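PDB 6J3E: glutathione S-transferase from Ceriporiopsis subvermispora, which probably conjugates the thiol of glutathione to electrophilic substrates, as a serine-type member of the glutathione S-transferase family. Local coordinates for residues 24-29 / 212-217; 102-107 / 204-209. All blocks are in the same frame, centred on the assembly; numbering follows the deposited sequence.

Overall arrangement
From the N terminus, the chain builds the thioredoxin-like domain, whose first helix, 22-34, supplies residues 24-29. After helix 86-96 a connecting stretch supplies 102-107, and the chain then enters the all-helical domain. Helix 206-222, with the two residues leading into it, provides both remaining partners: 204-209 at its start returns to 102-107 and closes contact 2, and its next turns, 212-217, pack on helix 22-34 and close contact 1. The larger loop of contact 1 therefore encloses that of contact 2. Their centres lie about 14 Å apart and they touch directly, Ile209 of contact 2 packing on Lys26 and Tyr29 of contact 1. One helix is thus tied to both the interdomain connection and the N-terminal domain.

Contact 1 (24-29 / 212-217). With EDO (1,2-ethanediol), chain D.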
loop_
_atom_site.group_PDB
_atom_site.type_symbol
_atom_site.label_atom_id
_atom_site.label_comp_id
_atom_site.label_asym_id
_atom_site.label_seq_id
_atom_site.Cartn_x
_atom_site.Cartn_y
_atom_site.Cartn_z
ATOM N N THR A 24 14.490 -1.335 13.854
ATOM C CA THR A 24 15.008 -0.353 14.802
ATOM C C THR A 24 15.707 0.807 14.101
ATOM O O THR A 24 15.729 1.919 14.633
ATOM C CB THR A 24 15.961 -1.006 15.808
ATOM O OG1 THR A 24 17.148 -1.454 15.140
ATOM C CG2 THR A 24 15.283 -2.193 16.494
ATOM N N TRP A 25 16.273 0.591 12.919
ATOM C CA TRP A 25 16.900 1.718 12.247
ATOM C C TRP A 25 15.866 2.751 11.823
ATOM O O TRP A 25 16.164 3.954 11.799
ATOM C CB TRP A 25 17.695 1.257 11.042
ATOM C CG TRP A 25 19.148 1.153 11.303
ATOM C CD1 TRP A 25 19.873 0.008 11.451
ATOM C CD2 TRP A 25 20.075 2.237 11.435
ATOM N NE1 TRP A 25 21.198 0.311 11.673
ATOM C CE2 TRP A 25 21.349 1.673 11.660
ATOM C CE3 TRP A 25 19.950 3.631 11.389
ATOM C CZ2 TRP A 25 22.490 2.449 11.839
ATOM C CZ3 TRP A 25 21.088 4.407 11.566
ATOM C CH2 TRP A 25 22.341 3.811 11.795
ATOM N N LYS A 26 14.650 2.308 11.495
ATOM C CA LYS A 26 13.582 3.266 11.254
ATOM C C LYS A 26 13.486 4.223 12.430
ATOM O O LYS A 26 13.478 5.445 12.253
ATOM C CB LYS A 26 12.253 2.545 11.015
ATOM C CG LYS A 26 12.162 1.808 9.679
ATOM C CD LYS A 26 10.746 1.283 9.407
ATOM C CE LYS A 26 10.616 -0.155 9.807
ATOM N NZ LYS A 26 9.244 -0.585 10.135
ATOM N N THR A 27 13.505 3.683 13.649
ATOM C CA THR A 27 13.380 4.529 14.837
ATOM C C THR A 27 14.685 5.253 15.162
ATOM O O THR A 27 14.658 6.406 15.616
ATOM C CB THR A 27 12.885 3.689 16.017
ATOM O OG1 THR A 27 11.516 3.349 15.781
ATOM C CG2 THR A 27 12.975 4.450 17.344
ATOM N N ARG A 28 15.833 4.616 14.921
ATOM C CA ARG A 28 17.100 5.318 15.083
ATOM C C ARG A 28 17.186 6.497 14.116
ATOM O O ARG A 28 17.475 7.630 14.521
ATOM C CB ARG A 28 18.278 4.358 14.884
ATOM C CG ARG A 28 19.643 4.999 15.141
ATOM C CD ARG A 28 20.807 4.011 15.042
ATOM N NE ARG A 28 20.757 2.964 16.057
ATOM C CZ ARG A 28 21.170 3.106 17.318
ATOM N NH1 ARG A 28 21.659 4.261 17.751
ATOM N NH2 ARG A 28 21.090 2.080 18.156
ATOM N N TYR A 29 16.928 6.248 12.828
ATOM C CA TYR A 29 16.880 7.341 11.864
ATOM C C TYR A 29 15.967 8.459 12.359
ATOM O O TYR A 29 16.344 9.637 12.336
ATOM C CB TYR A 29 16.405 6.826 10.499
ATOM C CG TYR A 29 17.496 6.363 9.543
ATOM C CD1 TYR A 29 18.634 7.135 9.317
ATOM C CD2 TYR A 29 17.368 5.173 8.840
ATOM C CE1 TYR A 29 19.620 6.725 8.424
ATOM C CE2 TYR A 29 18.344 4.756 7.954
ATOM C CZ TYR A 29 19.470 5.530 7.744
ATOM O OH TYR A 29 20.446 5.095 6.854
ATOM N N VAL A 212 14.900 3.913 3.938
ATOM C CA VAL A 212 16.319 3.832 4.271
ATOM C C VAL A 212 16.528 2.898 5.455
ATOM O O VAL A 212 17.598 2.293 5.597
ATOM C CB VAL A 212 16.902 5.237 4.525
ATOM C CG1 VAL A 212 16.912 6.041 3.221
ATOM C CG2 VAL A 212 16.098 5.947 5.586
ATOM N N GLY A 213 15.519 2.750 6.313
ATOM C CA GLY A 213 15.614 1.749 7.359
ATOM C C GLY A 213 15.891 0.370 6.792
ATOM O O GLY A 213 16.842 -0.312 7.199
ATOM N N TRP A 214 15.077 -0.051 5.826
ATOM C CA TRP A 214 15.240 -1.402 5.324
ATOM C C TRP A 214 16.442 -1.495 4.394
ATOM O O TRP A 214 17.108 -2.534 4.362
ATOM C CB TRP A 214 13.948 -1.866 4.642
ATOM C CG TRP A 214 12.844 -2.099 5.627
ATOM C CD1 TRP A 214 12.025 -1.146 6.188
ATOM C CD2 TRP A 214 12.447 -3.352 6.201
ATOM N NE1 TRP A 214 11.149 -1.733 7.074
ATOM C CE2 TRP A 214 11.385 -3.084 7.104
ATOM C CE3 TRP A 214 12.885 -4.670 6.051
ATOM C CZ2 TRP A 214 10.756 -4.094 7.847
ATOM C CZ3 TRP A 214 12.259 -5.668 6.783
ATOM C CH2 TRP A 214 11.205 -5.373 7.675
ATOM N N VAL A 215 16.759 -0.418 3.671
ATOM C CA VAL A 215 17.882 -0.473 2.744
ATOM C C VAL A 215 19.197 -0.520 3.505
ATOM O O VAL A 215 20.107 -1.272 3.139
ATOM C CB VAL A 215 17.833 0.703 1.751
ATOM C CG1 VAL A 215 19.111 0.762 0.923
ATOM C CG2 VAL A 215 16.660 0.538 0.839
ATOM N N ILE A 216 19.311 0.246 4.596
ATOM C CA ILE A 216 20.557 0.225 5.364
ATOM C C ILE A 216 20.767 -1.147 5.993
ATOM O O ILE A 216 21.909 -1.595 6.171
ATOM C CB ILE A 216 20.589 1.361 6.413
ATOM C CG1 ILE A 216 22.028 1.706 6.762
ATOM C CG2 ILE A 216 19.854 0.994 7.701
ATOM C CD1 ILE A 216 22.848 2.087 5.572
ATOM N N TRP A 217 19.674 -1.848 6.306
ATOM C CA TRP A 217 19.756 -3.236 6.752
ATOM C C TRP A 217 20.404 -4.103 5.688
ATOM O O TRP A 217 21.290 -4.917 5.977
ATOM C CB TRP A 217 18.347 -3.745 7.085
ATOM C CG TRP A 217 18.209 -5.202 7.449
ATOM C CD1 TRP A 217 19.033 -5.942 8.261
ATOM C CD2 TRP A 217 17.174 -6.096 7.011
ATOM N NE1 TRP A 217 18.560 -7.222 8.367
ATOM C CE2 TRP A 217 17.425 -7.348 7.611
ATOM C CE3 TRP A 217 16.048 -5.953 6.184
ATOM C CZ2 TRP A 217 16.596 -8.447 7.410
ATOM C CZ3 TRP A 217 15.235 -7.046 5.976
ATOM C CH2 TRP A 217 15.507 -8.279 6.594
HETATM C C1 EDO D . 8.181 -2.906 14.990
HETATM O O1 EDO D . 8.396 -4.265 14.573
HETATM C C2 EDO D . 7.875 -2.053 13.767
HETATM O O2 EDO D . 9.102 -1.587 13.208
#
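The seam between the thioredoxin-like and all-helical domains, beside the glutathione site, is built here by Lys26, Trp25 and Tyr29 against Gly213 and its neighbours. The helix axes approach to 8.2 Å at an angle of 120°, and because Gly213 carries no side chain its CA comes within 4.6 Å of the CA of Lys26. Tyr29 lies between two partners: CG2 of Val212 stands 3.9 Å from its ring centroid, while Trp25 CE3 covers the opposite face. The Tyr29 OH reaches on to Ile216, 3.7 Å from CG1. The CG2 methyl of Ile216 makes a CH-pi contact over the five-membered ring of Trp25, 3.8 Å from its centroid, with Arg28 CD on the other face. An alanine in place of Tyr29 would probably open a gap between Val212 and Trp25 and deprive Ile216 of part of its support. Lys26 bends at chi3 (-97°), carrying CE to 3.2 Å from Trp214 NE1. Its NZ bonds to Ser86 OG and, at 3.2 Å, to O2 of an ethanediol that Ser86 and Asn23 also hold. Since all three residues bind glutathione, the ethanediol probably marks part of that site, where a polar rim borders an apolar interface.

Contact 2 (102-107 / 204-209); sequences VVIPPE and VSYADI
Val103 O accepts a hydrogen bond of 2.7 Å from Tyr206 N, with an N-H...O angle of 152°, where the interdomain connection passes the first turn of helix 206-222. One residue before Val103 and two before Tyr206, a water donates to both Val102 O (2.8 Å) and Val204 O (2.7 Å), bridging two carbonyls that could not bond to each other. The side chains add an apolar layer. Ile104 lies alongside Tyr206, its CG1 3.5 Å from the Tyr206 CB, and Val103 meets the tip of Ile209 at about a right angle, CG1 to CD1 at 3.8 Å. With CG anti to the backbone N (chi1 178°), the Tyr206 ring runs away from the connection, and its OH bonds to Ser86 OG in the glutathione site. Ser205 is the N-cap, and its backbone N donates to Asp208 OD2 at 2.6 Å, on the anti side of the carboxylate. This is one half of the Ser-X-X-Asp capping box well known in glutathione S-transferases. Asp94 of helix 86-96 takes the N-H groups of Val103 and Ile104, so the connection is gripped from both domains. The helix start therefore has one amide bonded to the connection and another to Asp208, and Tyr206 joins this framework to a glutathione-binding serine.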
loop_
_atom_site.group_PDB
_atom_site.type_symbol
_atom_site.label_atom_id
_atom_site.label_comp_id
_atom_site.label_asym_id
_atom_site.label_seq_id
_atom_site.Cartn_x
_atom_site.Cartn_y
_atom_site.Cartn_z
ATOM N N VAL A 102 8.783 17.551 11.746
ATOM C CA VAL A 102 7.678 16.603 11.638
ATOM C C VAL A 102 7.994 15.538 10.598
ATOM O O VAL A 102 8.505 15.843 9.509
ATOM C CB VAL A 102 6.385 17.352 11.282
ATOM C CG1 VAL A 102 5.298 16.380 10.868
ATOM C CG2 VAL A 102 5.922 18.200 12.463
ATOM N N VAL A 103 7.697 14.271 10.919
ATOM C CA VAL A 103 7.868 13.195 9.950
ATOM C C VAL A 103 6.548 12.631 9.435
ATOM O O VAL A 103 6.536 12.045 8.343
ATOM C CB VAL A 103 8.759 12.056 10.489
ATOM C CG1 VAL A 103 10.149 12.576 10.830
ATOM C CG2 VAL A 103 8.118 11.347 11.658
ATOM N N ILE A 104 5.440 12.800 10.146
ATOM C CA ILE A 104 4.152 12.377 9.592
ATOM C C ILE A 104 3.177 13.544 9.636
ATOM O O ILE A 104 2.313 13.582 10.521
ATOM C CB ILE A 104 3.577 11.158 10.337
ATOM C CG1 ILE A 104 4.570 9.989 10.297
ATOM C CG2 ILE A 104 2.217 10.743 9.745
ATOM C CD1 ILE A 104 4.025 8.698 10.884
ATOM N N PRO A 105 3.263 14.499 8.710
ATOM C CA PRO A 105 2.319 15.627 8.705
ATOM C C PRO A 105 0.888 15.125 8.711
ATOM O O PRO A 105 0.574 14.126 8.047
ATOM C CB PRO A 105 2.649 16.380 7.404
ATOM C CG PRO A 105 3.621 15.542 6.678
ATOM C CD PRO A 105 4.258 14.604 7.637
ATOM N N PRO A 106 0.002 15.774 9.473
ATOM C CA PRO A 106 -1.306 15.158 9.771
ATOM C C PRO A 106 -2.141 14.809 8.550
ATOM O O PRO A 106 -2.845 13.793 8.574
ATOM C CB PRO A 106 -1.998 16.222 10.637
ATOM C CG PRO A 106 -0.887 16.926 11.291
ATOM C CD PRO A 106 0.253 16.961 10.302
ATOM N N GLU A 107 -2.108 15.631 7.496
ATOM C CA GLU A 107 -2.882 15.317 6.303
ATOM C C GLU A 107 -2.385 14.055 5.611
ATOM O O GLU A 107 -3.105 13.506 4.771
ATOM C CB GLU A 107 -2.843 16.481 5.316
ATOM C CG GLU A 107 -3.753 17.630 5.664
ATOM C CD GLU A 107 -3.888 18.652 4.534
ATOM O OE1 GLU A 107 -3.470 18.356 3.390
ATOM O OE2 GLU A 107 -4.423 19.752 4.799
ATOM N N VAL A 204 11.457 15.740 4.181
ATOM C CA VAL A 204 11.566 14.371 4.670
ATOM C C VAL A 204 10.296 13.974 5.412
ATOM O O VAL A 204 9.714 14.765 6.163
ATOM C CB VAL A 204 12.793 14.239 5.581
ATOM C CG1 VAL A 204 12.661 13.027 6.492
ATOM C CG2 VAL A 204 14.027 14.154 4.747
ATOM N N SER A 205 9.863 12.737 5.207
ATOM C CA SER A 205 8.699 12.188 5.880
ATOM C C SER A 205 9.067 10.822 6.435
ATOM O O SER A 205 10.118 10.262 6.104
ATOM C CB SER A 205 7.520 12.074 4.913
ATOM O OG SER A 205 7.929 11.336 3.777
ATOM N N TYR A 206 8.185 10.267 7.274
ATOM C CA TYR A 206 8.462 8.927 7.800
ATOM C C TYR A 206 8.504 7.888 6.692
ATOM O O TYR A 206 9.141 6.845 6.866
ATOM C CB TYR A 206 7.437 8.515 8.880
ATOM C CG TYR A 206 7.640 7.107 9.452
ATOM C CD1 TYR A 206 8.675 6.826 10.348
ATOM C CD2 TYR A 206 6.796 6.063 9.099
ATOM C CE1 TYR A 206 8.860 5.527 10.869
ATOM C CE2 TYR A 206 6.984 4.755 9.605
ATOM C CZ TYR A 206 8.007 4.503 10.490
ATOM O OH TYR A 206 8.184 3.221 10.965
ATOM N N ALA A 207 7.877 8.163 5.540
ATOM C CA ALA A 207 7.890 7.181 4.454
ATOM C C ALA A 207 9.288 7.031 3.870
ATOM O O ALA A 207 9.703 5.923 3.511
ATOM C CB ALA A 207 6.879 7.563 3.370
ATOM N N ASP A 208 10.017 8.143 3.771
ATOM C CA ASP A 208 11.418 8.119 3.380
ATOM C C ASP A 208 12.246 7.366 4.400
ATOM O O ASP A 208 13.139 6.593 4.039
ATOM C CB ASP A 208 11.952 9.549 3.244
ATOM C CG ASP A 208 11.005 10.460 2.488
ATOM O OD1 ASP A 208 10.540 10.082 1.383
ATOM O OD2 ASP A 208 10.716 11.559 3.015
ATOM N N ILE A 209 11.984 7.616 5.683
ATOM C CA ILE A 209 12.736 6.962 6.743
ATOM C C ILE A 209 12.505 5.468 6.681
ATOM O O ILE A 209 13.431 4.671 6.876
ATOM C CB ILE A 209 12.343 7.559 8.109
ATOM C CG1 ILE A 209 12.709 9.035 8.149
ATOM C CG2 ILE A 209 13.010 6.805 9.259
ATOM C CD1 ILE A 209 12.215 9.763 9.375
HETATM O O HOH W 1 7.265 15.543 6.993
#